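Local coordinates for protein inactive Zymogen C11 Protease (Parabacteroides distasonis, PDB 6MZO) that is an inactive zymogen of a clostripain-like cysteine protease of family C11, probably able to cleave peptide bonds once activated, at residues 279-284 and 331-336; 61-66 and 98-103. All blocks are in the same frame, centred on the assembly; numbering follows the deposited sequence.

Contact 1 (279-284 and 331-336); sequences DDYVSR and LSIYVP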
# COMPACT_ATOMS: atom_id res chain seq x y z
N ASP A 279 -9.95 14.20 2.53
CA ASP A 279 -10.32 15.41 3.21
C ASP A 279 -11.22 16.27 2.34
O ASP A 279 -12.20 16.74 2.78
CB ASP A 279 -9.07 16.17 3.68
CG ASP A 279 -9.37 17.46 4.42
OD1 ASP A 279 -9.87 18.37 3.82
OD2 ASP A 279 -9.06 17.53 5.58
N ASP A 280 -10.86 16.42 1.08
CA ASP A 280 -11.64 17.19 0.16
C ASP A 280 -13.08 16.66 0.09
O ASP A 280 -14.00 17.40 0.22
CB ASP A 280 -10.98 17.20 -1.21
CG ASP A 280 -11.49 18.30 -2.12
OD1 ASP A 280 -12.16 19.19 -1.65
OD2 ASP A 280 -11.20 18.23 -3.29
N TYR A 281 -13.23 15.36 -0.07
CA TYR A 281 -14.55 14.76 -0.12
C TYR A 281 -15.33 15.02 1.16
O TYR A 281 -16.42 15.48 1.14
CB TYR A 281 -14.44 13.26 -0.34
CG TYR A 281 -15.74 12.52 -0.40
CD1 TYR A 281 -16.78 12.99 -1.16
CD2 TYR A 281 -15.91 11.35 0.27
CE1 TYR A 281 -17.97 12.31 -1.22
CE2 TYR A 281 -17.09 10.66 0.21
CZ TYR A 281 -18.11 11.15 -0.54
OH TYR A 281 -19.28 10.48 -0.60
N VAL A 282 -14.73 14.70 2.28
CA VAL A 282 -15.39 14.91 3.57
C VAL A 282 -15.79 16.37 3.77
O VAL A 282 -16.90 16.67 4.27
CB VAL A 282 -14.44 14.41 4.78
CG1 VAL A 282 -14.93 14.99 6.10
CG2 VAL A 282 -14.45 12.90 4.82
N SER A 283 -14.96 17.31 3.29
CA SER A 283 -15.30 18.73 3.43
C SER A 283 -16.62 19.13 2.69
O SER A 283 -17.25 20.13 3.03
CB SER A 283 -14.12 19.63 2.94
OG SER A 283 -14.17 19.71 1.51
N ARG A 284 -17.05 18.31 1.73
CA ARG A 284 -18.31 18.54 1.00
C ARG A 284 -19.55 18.06 1.72
O ARG A 284 -20.67 18.44 1.37
CB ARG A 284 -18.32 17.85 -0.37
CG ARG A 284 -17.12 18.08 -1.25
CD ARG A 284 -16.81 19.51 -1.32
NE ARG A 284 -15.47 19.75 -1.85
CZ ARG A 284 -15.20 20.55 -2.88
NH1 ARG A 284 -16.22 21.20 -3.51
NH2 ARG A 284 -13.95 20.69 -3.29
N LEU A 331 -4.59 10.53 2.18
CA LEU A 331 -5.47 9.36 2.00
C LEU A 331 -6.42 9.64 0.83
O LEU A 331 -6.94 10.72 0.72
CB LEU A 331 -6.33 9.04 3.24
CG LEU A 331 -5.51 8.38 4.40
CD1 LEU A 331 -6.45 8.27 5.61
CD2 LEU A 331 -5.07 7.04 3.96
N SER A 332 -6.60 8.61 -0.00
CA SER A 332 -7.66 8.63 -1.01
C SER A 332 -8.91 8.01 -0.37
O SER A 332 -8.84 7.32 0.70
CB SER A 332 -7.24 7.81 -2.24
OG SER A 332 -6.12 8.46 -2.86
N ILE A 333 -10.05 8.16 -1.08
CA ILE A 333 -11.31 7.65 -0.62
C ILE A 333 -12.15 7.34 -1.87
O ILE A 333 -12.07 8.07 -2.89
CB ILE A 333 -12.04 8.61 0.31
CG1 ILE A 333 -13.11 7.92 1.10
CG2 ILE A 333 -12.67 9.84 -0.48
CD1 ILE A 333 -12.55 6.92 2.23
N TYR A 334 -12.96 6.27 -1.80
CA TYR A 334 -14.00 6.07 -2.84
C TYR A 334 -15.08 7.13 -2.70
O TYR A 334 -15.55 7.40 -1.59
CB TYR A 334 -14.65 4.66 -2.74
CG TYR A 334 -15.72 4.43 -3.81
CD1 TYR A 334 -15.37 4.49 -5.17
CD2 TYR A 334 -17.07 4.16 -3.47
CE1 TYR A 334 -16.34 4.35 -6.16
CE2 TYR A 334 -18.04 3.97 -4.48
CZ TYR A 334 -17.65 4.07 -5.80
OH TYR A 334 -18.57 3.87 -6.79
N VAL A 335 -15.56 7.68 -3.84
CA VAL A 335 -16.67 8.63 -3.79
C VAL A 335 -17.85 7.97 -4.54
O VAL A 335 -17.81 7.87 -5.76
CB VAL A 335 -16.28 9.96 -4.46
CG1 VAL A 335 -17.53 10.87 -4.59
CG2 VAL A 335 -15.15 10.64 -3.61
N PRO A 336 -18.92 7.60 -3.82
CA PRO A 336 -20.06 7.02 -4.52
C PRO A 336 -20.67 8.01 -5.54
O PRO A 336 -20.78 9.23 -5.32
CB PRO A 336 -21.07 6.75 -3.41
CG PRO A 336 -20.12 6.36 -2.21
CD PRO A 336 -18.99 7.39 -2.34
O HOH W 1 -20.51 10.90 -3.06

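Contact 2 (61-66 and 98-103); sequences PQLFQL and DKVQKE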
# COMPACT_ATOMS: atom_id res chain seq x y z
N PRO A 61 8.83 -19.72 -9.36
CA PRO A 61 8.72 -18.96 -8.10
C PRO A 61 9.72 -19.48 -7.08
O PRO A 61 9.95 -20.70 -6.98
CB PRO A 61 7.29 -19.25 -7.63
CG PRO A 61 6.55 -19.76 -8.89
CD PRO A 61 7.61 -20.51 -9.64
N GLN A 62 10.29 -18.55 -6.32
CA GLN A 62 11.33 -18.96 -5.38
C GLN A 62 11.36 -18.06 -4.17
O GLN A 62 11.05 -16.85 -4.29
CB GLN A 62 12.68 -18.96 -6.07
CG GLN A 62 12.99 -17.80 -6.89
CD GLN A 62 14.41 -17.87 -7.46
OE1 GLN A 62 14.97 -18.96 -7.62
NE2 GLN A 62 15.01 -16.71 -7.72
N LEU A 63 11.72 -18.66 -3.03
CA LEU A 63 11.93 -17.94 -1.78
C LEU A 63 13.42 -17.98 -1.49
O LEU A 63 14.02 -19.07 -1.49
CB LEU A 63 11.10 -18.62 -0.66
CG LEU A 63 11.26 -18.08 0.75
CD1 LEU A 63 10.70 -16.66 0.81
CD2 LEU A 63 10.50 -19.01 1.71
N PHE A 64 14.04 -16.81 -1.27
CA PHE A 64 15.49 -16.82 -1.03
C PHE A 64 15.82 -15.76 0.01
O PHE A 64 15.12 -14.79 0.19
CB PHE A 64 16.31 -16.59 -2.31
CG PHE A 64 15.90 -15.34 -3.14
CD1 PHE A 64 14.89 -15.45 -4.08
CD2 PHE A 64 16.60 -14.14 -2.98
CE1 PHE A 64 14.52 -14.33 -4.89
CE2 PHE A 64 16.26 -13.01 -3.77
CZ PHE A 64 15.23 -13.12 -4.73
N GLN A 65 16.92 -15.98 0.69
CA GLN A 65 17.45 -15.04 1.66
C GLN A 65 18.54 -14.22 0.98
O GLN A 65 19.32 -14.71 0.10
CB GLN A 65 17.98 -15.84 2.88
CG GLN A 65 18.65 -14.87 3.89
CD GLN A 65 19.14 -15.60 5.16
OE1 GLN A 65 19.39 -16.85 5.16
NE2 GLN A 65 19.29 -14.83 6.23
N LEU A 66 18.64 -12.95 1.37
CA LEU A 66 19.78 -12.14 0.97
C LEU A 66 20.48 -11.79 2.23
O LEU A 66 19.84 -11.27 3.15
CB LEU A 66 19.36 -10.86 0.30
CG LEU A 66 18.74 -11.05 -1.06
CD1 LEU A 66 18.27 -9.68 -1.65
CD2 LEU A 66 19.71 -11.76 -2.07
N ASP A 98 4.14 -18.12 6.40
CA ASP A 98 4.30 -19.14 7.41
C ASP A 98 5.68 -19.74 7.37
O ASP A 98 6.29 -20.00 8.43
CB ASP A 98 3.26 -20.28 7.24
CG ASP A 98 1.86 -19.82 7.58
OD1 ASP A 98 1.70 -18.81 8.27
OD2 ASP A 98 0.90 -20.50 7.16
N LYS A 99 6.15 -20.03 6.15
CA LYS A 99 7.48 -20.64 6.04
C LYS A 99 8.58 -19.69 6.57
O LYS A 99 9.48 -20.10 7.32
CB LYS A 99 7.76 -21.04 4.58
CG LYS A 99 9.20 -21.46 4.37
CD LYS A 99 9.45 -22.16 3.05
CE LYS A 99 10.87 -22.80 3.04
NZ LYS A 99 10.88 -24.03 3.86
N VAL A 100 8.48 -18.42 6.20
CA VAL A 100 9.48 -17.48 6.66
C VAL A 100 9.48 -17.35 8.19
O VAL A 100 10.53 -17.26 8.79
CB VAL A 100 9.22 -16.14 5.97
CG1 VAL A 100 9.98 -15.00 6.64
CG2 VAL A 100 9.56 -16.29 4.47
N GLN A 101 8.29 -17.29 8.81
CA GLN A 101 8.20 -17.11 10.26
C GLN A 101 8.72 -18.35 10.96
O GLN A 101 9.39 -18.26 12.02
CB GLN A 101 6.77 -16.81 10.69
CG GLN A 101 6.31 -15.42 10.31
CD GLN A 101 4.95 -15.04 10.88
OE1 GLN A 101 4.09 -15.89 11.02
NE2 GLN A 101 4.78 -13.75 11.23
N LYS A 102 8.46 -19.52 10.37
CA LYS A 102 8.94 -20.77 10.96
C LYS A 102 10.47 -20.90 10.88
O LYS A 102 11.12 -21.37 11.84
CB LYS A 102 8.23 -21.94 10.28
N GLU A 103 11.06 -20.48 9.78
CA GLU A 103 12.50 -20.71 9.59
C GLU A 103 13.35 -19.53 10.02
O GLU A 103 14.55 -19.70 10.33
CB GLU A 103 12.80 -21.07 8.14
CG GLU A 103 11.94 -22.22 7.68
CD GLU A 103 12.33 -22.81 6.33
OE1 GLU A 103 13.20 -22.24 5.63
OE2 GLU A 103 11.74 -23.85 5.96

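Contact 1 (279-284 and 331-336)
Tyr281, on the helix 278-283, and Val335, just past the short strand 332-334, have the CA atoms nearest each other, 7.5 Å apart, and no hydrogen bond passes directly between the segments. The tyrosine side chain spans the distance. With CG anti to the backbone N (chi1 180°), the ring reaches from the helix toward the strand end and meets Val335 coming from the opposite direction. CG2 of Val335 sits over the centre of one ring face, 3.8 Å from the centroid of the Tyr281 ring and 14° off the ring normal, a CH-pi contact. The other methyl of the valine, CG1, lies 3.7 Å from CE1 of Tyr281, so both branches of the beta-branched residue are used. Ile333 crosses the tyrosine at about a right angle and brings CG2 to within 3.7 Å of CD2 of Tyr281. Strand 332-334 pairs antiparallel with strand 275-277, which runs almost directly into helix 278-283; the contact thus folds the helix back against its own two-stranded sheet, and Tyr357 and Trp352 of helix 351-357 pack against the same cluster. At the phenolic end, the OH of Tyr281 stands 3.6 Å from CD of Pro336 and donates to a water at 2.8 Å, which in turn donates to the carbonyl O of Pro336. Tyrosine suits this place because its ring is apolar while its hydroxyl can serve a polar neighbour. A leucine here would probably leave the water without its phenolic donor and the Val335 methyl without a flat face to rest on.

Contact 2 (61-66 and 98-103)
Leu63, on strand 62-69, meets Lys99 and Val100 of helix 90-103; the CA atoms of Leu63 and Val100 are 8.8 Å apart. From CB, which heads toward the helix, the chain continues to CG, held anti to the backbone N (chi1 176°), and there it forks. One branch, CD1, rests 3.9 Å from CG2 of Val100. The other, CD2, lies against the aliphatic part of Lys99, with Lys99 CD at 3.6 Å and Lys99 CG at 3.8 Å from Leu63 CD2, and lies 4.0 Å from Val100 CG2. This is a helix packed on a face of the mixed nine-stranded sheet of the clostripain-like fold, near the end where strand 72-80 forms the edge next to 62-69. Leucine suits the strand because its two methyls can meet two successive helix residues at once. Val100 offers a compact apolar branch to the buried side, whereas Lys99 contributes its methylenes, its ammonium end being less surely placed. Farther along the strand, Gln65 accepts a hydrogen bond through OE1 from the hydroxyl of Tyr104, immediately beyond the helix.

How the contacts relate
Contacts 1 and 2 lie on opposite sides of the chain's centre, with their own centres 39 Å apart and their nearest atoms about 24 Å apart, so neither touches the other. They follow in series along the sequence: both segments of contact 2 precede those of contact 1. Contact 2 joins a helix to the large mixed sheet near its edge strand 72-80, while contact 1 belongs to a separate two-stranded sheet and its neighbouring helices. Both depend mainly on apolar side chains, and contact 1 adds a water bridge between its segments. A glycerol, probably from the crystallisation liquor, lies about 4 Å from the side chain of Pro336.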